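Beta-1,4-galactanase (Humicola insolens, PDB 1HJQ) hydrolyses the beta-1,4-galactosidic linkages of type I arabinogalactans as a family 53 glycoside hydrolase. Local coordinates at residues N313-P318 / L323-V328; Y22-G27 / L36-V41. All coordinates share one frame; numbering follows the deposited sequence.

Contact 1 of 2, residues N313-P318 / L323-V328; sequences NTMFTP and LSSLSV
Met315 and Leu323 are tied by the one hydrogen bond between 313-318 and 323-328: Leu323 N donates to Met315 O at 3.1 Å with an N-H...O angle of 159°. This backbone link draws the two arms of the loop together just where 323-328 winds into a short 3-10 segment, 324-327, whose first bond runs from Leu326 N to Leu323 O. Ser324 O, at the start of this segment, accepts from both the backbone N and the OG of Ser327.

Van der Waals contacts spread around this bond. Leu323 CD2 lies over the other backbone, 4.0 Å from Phe316 N, while CD1 meets the Thr317 side chain at OG1, at the same distance. In the apolar contact, Phe316 offers the far corner of its ring, CZ, to Leu326 CD1 at 3.9 Å, the methyl approaching obliquely. The Met315 chain leaves anti to its own carbonyl carbon and bends at chi3 (78°), which lays CE alongside Ser325, against its backbone O and OG.

Among polar groups, Gln273 serves both segments, its OE1 bonded to Ser325 OG and its NE2 to Thr314 O. Gln273 belongs to helix 270-286, where Met315 also packs on Ile277, while Phe316 and Leu326 rest on helix 32-38; the contact thus joins the loop after the last barrel strand, 290-296, to the helices that follow strands 240-245 and 4-8.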
loop_
_atom_site.group_PDB
_atom_site.type_symbol
_atom_site.label_atom_id
_atom_site.label_comp_id
_atom_site.label_asym_id
_atom_site.label_seq_id
_atom_site.Cartn_x
_atom_site.Cartn_y
_atom_site.Cartn_z
ATOM N N ASN A 313 -7.518 -15.045 1.049
ATOM C CA ASN A 313 -6.673 -14.237 1.928
ATOM C C ASN A 313 -7.501 -13.174 2.646
ATOM O O ASN A 313 -6.959 -12.303 3.320
ATOM C CB ASN A 313 -5.565 -13.536 1.133
ATOM C CG ASN A 313 -4.498 -14.492 0.642
ATOM O OD1 ASN A 313 -4.004 -15.321 1.398
ATOM N ND2 ASN A 313 -4.130 -14.370 -0.629
ATOM N N THR A 314 -8.817 -13.240 2.498
ATOM C CA THR A 314 -9.702 -12.261 3.122
ATOM C C THR A 314 -9.883 -12.472 4.619
ATOM O O THR A 314 -9.684 -13.567 5.138
ATOM C CB THR A 314 -11.097 -12.294 2.490
ATOM O OG1 THR A 314 -11.710 -13.555 2.783
ATOM C CG2 THR A 314 -11.003 -12.121 0.982
ATOM N N MET A 315 -10.268 -11.407 5.306
ATOM C CA MET A 315 -10.508 -11.476 6.735
ATOM C C MET A 315 -12.010 -11.356 6.943
ATOM O O MET A 315 -12.493 -10.865 7.964
ATOM C CB MET A 315 -9.763 -10.352 7.456
ATOM C CG MET A 315 -8.262 -10.404 7.236
ATOM S SD MET A 315 -7.379 -9.198 8.188
ATOM C CE MET A 315 -7.400 -10.015 9.749
ATOM N N PHE A 316 -12.743 -11.803 5.934
ATOM C CA PHE A 316 -14.188 -11.794 5.981
ATOM C C PHE A 316 -14.776 -13.107 5.498
ATOM O O PHE A 316 -14.126 -13.915 4.837
ATOM C CB PHE A 316 -14.763 -10.658 5.139
ATOM C CG PHE A 316 -14.737 -9.329 5.820
ATOM C CD1 PHE A 316 -13.548 -8.620 5.950
ATOM C CD2 PHE A 316 -15.902 -8.785 6.338
ATOM C CE1 PHE A 316 -13.525 -7.384 6.588
ATOM C CE2 PHE A 316 -15.890 -7.557 6.974
ATOM C CZ PHE A 316 -14.697 -6.853 7.101
ATOM N N THR A 317 -16.028 -13.302 5.863
ATOM C CA THR A 317 -16.790 -14.467 5.491
ATOM C C THR A 317 -17.164 -14.284 4.027
ATOM O O THR A 317 -17.199 -13.162 3.523
ATOM C CB THR A 317 -18.058 -14.543 6.381
ATOM O OG1 THR A 317 -17.901 -15.599 7.331
ATOM C CG2 THR A 317 -19.300 -14.752 5.565
ATOM N N PRO A 318 -17.420 -15.388 3.316
ATOM C CA PRO A 318 -17.796 -15.304 1.905
ATOM C C PRO A 318 -19.087 -14.508 1.741
ATOM O O PRO A 318 -19.431 -14.079 0.640
ATOM C CB PRO A 318 -17.966 -16.765 1.516
ATOM C CG PRO A 318 -16.937 -17.450 2.375
ATOM C CD PRO A 318 -17.152 -16.783 3.708
ATOM N N LEU A 323 -14.391 -11.558 10.278
ATOM C CA LEU A 323 -13.844 -12.699 10.983
ATOM C C LEU A 323 -13.221 -12.187 12.284
ATOM O O LEU A 323 -12.906 -11.002 12.410
ATOM C CB LEU A 323 -12.783 -13.364 10.108
ATOM C CG LEU A 323 -12.983 -14.789 9.589
ATOM C CD1 LEU A 323 -14.449 -15.066 9.280
ATOM C CD2 LEU A 323 -12.105 -14.976 8.354
ATOM N N SER A 324 -13.046 -13.082 13.252
ATOM C CA SER A 324 -12.472 -12.708 14.540
ATOM C C SER A 324 -11.118 -12.039 14.388
ATOM O O SER A 324 -10.816 -11.071 15.080
ATOM C CB SER A 324 -12.315 -13.943 15.424
ATOM O OG SER A 324 -11.459 -14.894 14.815
ATOM N N SER A 325 -10.307 -12.568 13.478
ATOM C CA SER A 325 -8.962 -12.064 13.219
ATOM C C SER A 325 -8.863 -10.578 12.888
ATOM O O SER A 325 -7.806 -9.973 13.045
ATOM C CB SER A 325 -8.326 -12.877 12.093
ATOM O OG SER A 325 -9.139 -12.845 10.934
ATOM N N LEU A 326 -9.955 -9.983 12.431
ATOM C CA LEU A 326 -9.937 -8.566 12.082
ATOM C C LEU A 326 -9.625 -7.684 13.294
ATOM O O LEU A 326 -9.086 -6.585 13.151
ATOM C CB LEU A 326 -11.286 -8.143 11.496
ATOM C CG LEU A 326 -11.336 -7.155 10.317
ATOM C CD1 LEU A 326 -12.644 -6.350 10.393
ATOM C CD2 LEU A 326 -10.140 -6.210 10.336
ATOM N N SER A 327 -9.967 -8.162 14.488
ATOM C CA SER A 327 -9.743 -7.379 15.699
ATOM C C SER A 327 -8.305 -7.419 16.188
ATOM O O SER A 327 -8.013 -6.972 17.299
ATOM C CB SER A 327 -10.666 -7.852 16.819
ATOM O OG SER A 327 -10.288 -9.135 17.273
ATOM N N VAL A 328 -7.409 -7.962 15.372
ATOM C CA VAL A 328 -5.998 -8.014 15.736
ATOM C C VAL A 328 -5.448 -6.580 15.710
ATOM O O VAL A 328 -4.415 -6.279 16.307
ATOM C CB VAL A 328 -5.179 -8.898 14.745
ATOM C CG1 VAL A 328 -5.208 -8.304 13.346
ATOM C CG2 VAL A 328 -3.750 -9.023 15.224
#

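Contact 2 of 2, residues Y22-G27 / L36-V41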
loop_
_atom_site.group_PDB
_atom_site.type_symbol
_atom_site.label_atom_id
_atom_site.label_comp_id
_atom_site.label_asym_id
_atom_site.label_seq_id
_atom_site.Cartn_x
_atom_site.Cartn_y
_atom_site.Cartn_z
ATOM N N TYR A 22 -21.508 -5.938 4.549
ATOM C CA TYR A 22 -20.548 -6.278 5.592
ATOM C C TYR A 22 -21.134 -6.212 6.994
ATOM O O TYR A 22 -22.038 -5.424 7.271
ATOM C CB TYR A 22 -19.346 -5.341 5.504
ATOM C CG TYR A 22 -18.549 -5.492 4.230
ATOM C CD1 TYR A 22 -17.767 -6.634 4.002
ATOM C CD2 TYR A 22 -18.586 -4.504 3.240
ATOM C CE1 TYR A 22 -17.042 -6.789 2.822
ATOM C CE2 TYR A 22 -17.861 -4.649 2.048
ATOM C CZ TYR A 22 -17.092 -5.796 1.845
ATOM O OH TYR A 22 -16.388 -5.947 0.672
ATOM N N LYS A 23 -20.607 -7.045 7.879
ATOM C CA LYS A 23 -21.050 -7.081 9.265
ATOM C C LYS A 23 -19.820 -7.310 10.127
ATOM O O LYS A 23 -18.822 -7.841 9.647
ATOM C CB LYS A 23 -22.026 -8.241 9.494
ATOM C CG LYS A 23 -23.177 -8.334 8.497
ATOM C CD LYS A 23 -22.757 -8.994 7.190
ATOM C CE LYS A 23 -23.926 -9.025 6.223
ATOM N NZ LYS A 23 -23.587 -9.726 4.960
ATOM N N ASN A 24 -19.878 -6.911 11.391
ATOM C CA ASN A 24 -18.749 -7.158 12.275
ATOM C C ASN A 24 -18.842 -8.632 12.668
ATOM O O ASN A 24 -19.638 -9.373 12.089
ATOM C CB ASN A 24 -18.799 -6.250 13.512
ATOM C CG ASN A 24 -20.153 -6.262 14.210
ATOM O OD1 ASN A 24 -20.863 -7.271 14.216
ATOM N ND2 ASN A 24 -20.502 -5.137 14.824
ATOM N N VAL A 25 -18.044 -9.062 13.642
ATOM C CA VAL A 25 -18.055 -10.470 14.063
ATOM C C VAL A 25 -19.401 -10.940 14.587
ATOM O O VAL A 25 -19.690 -12.132 14.590
ATOM C CB VAL A 25 -17.051 -10.767 15.207
ATOM C CG1 VAL A 25 -16.294 -12.057 14.912
ATOM C CG2 VAL A 25 -16.115 -9.615 15.402
ATOM N N ASN A 26 -20.216 -10.000 15.041
ATOM C CA ASN A 26 -21.509 -10.339 15.621
ATOM C C ASN A 26 -22.675 -10.363 14.648
ATOM O O ASN A 26 -23.816 -10.600 15.048
ATOM C CB ASN A 26 -21.791 -9.385 16.779
ATOM C CG ASN A 26 -20.769 -9.526 17.895
ATOM O OD1 ASN A 26 -20.419 -8.552 18.569
ATOM N ND2 ASN A 26 -20.290 -10.752 18.102
ATOM N N GLY A 27 -22.389 -10.125 13.372
ATOM C CA GLY A 27 -23.433 -10.149 12.366
ATOM C C GLY A 27 -24.181 -8.845 12.187
ATOM O O GLY A 27 -25.174 -8.792 11.456
ATOM N N LEU A 36 -14.331 -1.555 10.331
ATOM C CA LEU A 36 -12.876 -1.438 10.422
ATOM C C LEU A 36 -12.446 -0.672 11.667
ATOM O O LEU A 36 -11.582 -1.132 12.412
ATOM C CB LEU A 36 -12.305 -0.728 9.196
ATOM C CG LEU A 36 -12.516 -1.380 7.833
ATOM C CD1 LEU A 36 -11.769 -0.553 6.793
ATOM C CD2 LEU A 36 -12.015 -2.823 7.846
ATOM N N ALA A 37 -13.037 0.503 11.885
ATOM C CA ALA A 37 -12.699 1.320 13.051
ATOM C C ALA A 37 -12.996 0.523 14.320
ATOM O O ALA A 37 -12.255 0.576 15.300
ATOM C CB ALA A 37 -13.506 2.613 13.032
ATOM N N GLU A 38 -14.086 -0.231 14.261
ATOM C CA GLU A 38 -14.554 -1.078 15.352
ATOM C C GLU A 38 -13.501 -2.104 15.765
ATOM O O GLU A 38 -13.411 -2.490 16.929
ATOM C CB GLU A 38 -15.818 -1.804 14.890
ATOM C CG GLU A 38 -16.570 -2.551 15.958
ATOM C CD GLU A 38 -17.766 -3.289 15.397
ATOM O OE1 GLU A 38 -18.485 -2.715 14.549
ATOM O OE2 GLU A 38 -17.987 -4.445 15.815
ATOM N N ASN A 39 -12.700 -2.545 14.803
ATOM C CA ASN A 39 -11.678 -3.546 15.069
ATOM C C ASN A 39 -10.274 -3.013 15.348
ATOM O O ASN A 39 -9.315 -3.787 15.378
ATOM C CB ASN A 39 -11.633 -4.538 13.911
ATOM C CG ASN A 39 -12.703 -5.601 14.018
ATOM O OD1 ASN A 39 -12.497 -6.633 14.659
ATOM N ND2 ASN A 39 -13.861 -5.350 13.404
ATOM N N GLY A 40 -10.149 -1.701 15.542
ATOM C CA GLY A 40 -8.852 -1.123 15.839
ATOM C C GLY A 40 -8.121 -0.453 14.689
ATOM O O GLY A 40 -7.083 0.168 14.900
ATOM N N VAL A 41 -8.637 -0.579 13.473
ATOM C CA VAL A 41 -7.999 0.055 12.324
ATOM C C VAL A 41 -8.029 1.564 12.519
ATOM O O VAL A 41 -9.046 2.105 12.936
ATOM C CB VAL A 41 -8.742 -0.295 11.012
ATOM C CG1 VAL A 41 -8.176 0.524 9.845
ATOM C CG2 VAL A 41 -8.617 -1.790 10.730
#
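Asn24 and Glu38 meet because of their torsions: CG of Glu38 lies anti to the backbone N (chi1 -170°) and the chain stays extended beyond it, reaching out from the end of helix 32-38, while CG of Asn24 sits between its backbone N and carbonyl carbon (chi1 50°), turning the amide to the carboxylate. Asn24 ND2 gives a nearly straight bond to Glu38 OE1, 3.2 Å long at 174°. That oxygen lies in the amide plane and receives the proton on its syn lone pair. A second, weak bond from ND2 reaches Glu38 OE2. The carboxylate has a stronger partner in Lys30, which forms a salt bridge with OE1.

The other end of the amide shapes its own loop: Asn24 OD1 accepts from Asn26 N at 2.9 Å and from Gln28 N. With an alanine in place of Asn24, Glu38 would probably lose its amide partner and the turn its side-chain acceptor.

The contact links an Asx turn at Asn24, built on a type I turn closed by Gly27 N to Asn24 O, with the C-terminal end of helix 32-38, which a Schellman motif closes with Gly40 as C-prime residue.

Overall arrangement
Contacts 1 and 2 are far apart in sequence, one near each end of the chain, yet their centres lie about 9 Å apart, where the (beta/alpha)8 barrel closes with strand 290-296 beside strand 4-8. They touch directly. The rings of Phe316 and Tyr22 pack edge-to-face, with Phe316 CE2 3.6 Å from Tyr22 CD1, and Asn39 OD1 comes to 3.0 Å from Ser327 N. Val25 CG1 approaches Ser324 N as well. Both lie on the same flank of the barrel, their centres about 19 and 21 Å from that of the chain, away from the proton donor Glu135, the nucleophile Glu245 and the glycan near Asn111.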